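Local atomic coordinates of suppressor of fused homolog (Drosophila melanogaster, PDB entry 6LPH), a protein that probably binds and sequesters Gli/Ci-type transcription factors in the Hedgehog pathway and is captured here, as its N-terminal part, in complex with Fused. Residues S56-P61 against H73-G78. Residues are numbered along the deposited sequence; the frame is centred on the assembly and turned at random.
Sequences SMYNYP and HYISFG
Tyr-58 and Ile-75 meet on one face of two antiparallel strands, where the Tyr-58 ring receives the CD1 methyl of Ile-75 at its edge, with CD1 of the tyrosine 3.6 Å from that methyl. The isoleucine's CG1 lies beside its backbone N and its chi2 of 98° departs from a staggered value, a twist that also sets CD1 over the centre of the His-73 imidazole, 3.9 Å above its plane. One methyl is thus shared by two rings. Further along the same face, Ser-56 OG approaches the rim of Phe-77, 3.3 Å from CE1 and near the ring plane, while its hydrogen bond goes to Gln-37. Beneath these side chains the backbones pair as a beta hairpin within the mixed sheet of the SUFU domain: Ser-56 with Ile-75 and Tyr-58 with His-73 are hydrogen-bonded pairs, and Met-57 with Tyr-74 is the non-hydrogen-bonded pair between them. His-73 N gives the straightest of the four bonds, 168° at the hydrogen, to Tyr-58 O at 2.8 Å. Helix 16-28 covers Tyr-58 and Phe-77, and Leu-181 of strand 172-186 meets Ile-75 and His-73. The other face is also buried and holds a Met-aromatic contact in which Met-57 SD lies 4.8 Å from the Tyr-74 ring centroid and approaches it obliquely. The extended chi2 (-169°) carries Met-57 SD to 3.6 Å from Tyr-74 CE2. The methionine also packs on the bound peptide; Tyr-74 OH bonds to Pro-129 O. Past this tight part, Asn-59 and Tyr-60 are partly exposed, although Tyr-60 stays paired with His-71, and Pro-61 is exposed.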
# COMPACT_ATOMS: atom_id res chain seq x y z
N SER A 56 -7.36 -0.49 5.44
CA SER A 56 -7.66 -1.87 5.80
C SER A 56 -6.41 -2.73 5.73
O SER A 56 -5.55 -2.51 4.89
CB SER A 56 -8.69 -2.47 4.85
OG SER A 56 -9.97 -1.96 5.13
N MET A 57 -6.34 -3.75 6.58
CA MET A 57 -5.18 -4.66 6.59
C MET A 57 -5.70 -6.08 6.50
O MET A 57 -6.56 -6.47 7.30
CB MET A 57 -4.39 -4.46 7.89
CG MET A 57 -4.04 -2.99 8.15
SD MET A 57 -2.85 -2.84 9.52
CE MET A 57 -3.96 -3.08 10.90
N TYR A 58 -5.23 -6.85 5.51
CA TYR A 58 -5.66 -8.23 5.36
C TYR A 58 -4.47 -9.17 5.41
O TYR A 58 -3.36 -8.78 5.06
CB TYR A 58 -6.36 -8.42 4.00
CG TYR A 58 -7.72 -7.79 3.88
CD1 TYR A 58 -7.88 -6.48 3.36
CD2 TYR A 58 -8.86 -8.49 4.28
CE1 TYR A 58 -9.14 -5.90 3.26
CE2 TYR A 58 -10.13 -7.93 4.15
CZ TYR A 58 -10.27 -6.65 3.64
OH TYR A 58 -11.53 -6.10 3.55
N ASN A 59 -4.72 -10.40 5.84
CA ASN A 59 -3.75 -11.48 5.68
C ASN A 59 -4.00 -12.17 4.38
O ASN A 59 -5.15 -12.52 4.08
CB ASN A 59 -3.89 -12.52 6.80
CG ASN A 59 -2.84 -13.63 6.68
OD1 ASN A 59 -1.66 -13.36 6.85
ND2 ASN A 59 -3.26 -14.84 6.39
N TYR A 60 -2.94 -12.39 3.60
CA TYR A 60 -3.06 -13.22 2.40
C TYR A 60 -2.18 -14.47 2.58
O TYR A 60 -0.96 -14.35 2.64
CB TYR A 60 -2.69 -12.46 1.11
CG TYR A 60 -3.07 -13.30 -0.09
CD1 TYR A 60 -2.11 -14.05 -0.78
CD2 TYR A 60 -4.43 -13.40 -0.51
CE1 TYR A 60 -2.49 -14.88 -1.87
CE2 TYR A 60 -4.80 -14.22 -1.57
CZ TYR A 60 -3.84 -14.96 -2.25
OH TYR A 60 -4.21 -15.77 -3.31
N PRO A 61 -2.80 -15.68 2.65
CA PRO A 61 -2.02 -16.89 2.90
C PRO A 61 -0.98 -17.23 1.83
O PRO A 61 0.00 -17.93 2.12
CB PRO A 61 -3.10 -18.01 2.97
CG PRO A 61 -4.36 -17.29 3.36
CD PRO A 61 -4.25 -15.97 2.62
N HIS A 73 -1.66 -7.38 3.34
CA HIS A 73 -2.16 -6.56 2.20
C HIS A 73 -2.87 -5.33 2.76
O HIS A 73 -3.83 -5.46 3.56
CB HIS A 73 -3.10 -7.41 1.37
CG HIS A 73 -3.58 -6.78 0.08
ND1 HIS A 73 -4.67 -7.26 -0.58
CD2 HIS A 73 -3.10 -5.72 -0.69
CE1 HIS A 73 -4.89 -6.55 -1.71
NE2 HIS A 73 -3.92 -5.62 -1.80
N TYR A 74 -2.36 -4.15 2.42
CA TYR A 74 -2.90 -2.89 2.92
C TYR A 74 -3.67 -2.16 1.82
O TYR A 74 -3.19 -2.13 0.70
CB TYR A 74 -1.74 -1.98 3.34
CG TYR A 74 -0.93 -2.63 4.45
CD1 TYR A 74 0.05 -3.58 4.17
CD2 TYR A 74 -1.21 -2.34 5.78
CE1 TYR A 74 0.81 -4.17 5.23
CE2 TYR A 74 -0.44 -2.91 6.84
CZ TYR A 74 0.54 -3.85 6.53
OH TYR A 74 1.27 -4.47 7.53
N ILE A 75 -4.84 -1.60 2.16
CA ILE A 75 -5.66 -0.84 1.14
C ILE A 75 -6.14 0.48 1.74
O ILE A 75 -6.72 0.48 2.83
CB ILE A 75 -6.85 -1.65 0.59
CG1 ILE A 75 -6.39 -2.99 0.03
CG2 ILE A 75 -7.58 -0.84 -0.54
CD1 ILE A 75 -6.58 -4.13 0.99
N SER A 76 -5.85 1.61 1.06
CA SER A 76 -6.21 2.94 1.58
C SER A 76 -7.60 3.36 1.16
O SER A 76 -8.14 2.89 0.14
CB SER A 76 -5.23 4.02 1.05
OG SER A 76 -5.51 4.36 -0.33
N PHE A 77 -8.18 4.28 1.94
CA PHE A 77 -9.47 4.90 1.60
C PHE A 77 -9.31 6.38 1.84
O PHE A 77 -9.10 6.80 3.00
CB PHE A 77 -10.59 4.42 2.52
CG PHE A 77 -10.85 2.94 2.46
CD1 PHE A 77 -10.03 2.04 3.16
CD2 PHE A 77 -11.97 2.44 1.79
CE1 PHE A 77 -10.28 0.67 3.14
CE2 PHE A 77 -12.23 1.07 1.79
CZ PHE A 77 -11.38 0.18 2.46
N GLY A 78 -9.43 7.17 0.77
CA GLY A 78 -9.39 8.61 0.87
C GLY A 78 -8.86 9.35 -0.34
O GLY A 78 -9.19 10.52 -0.51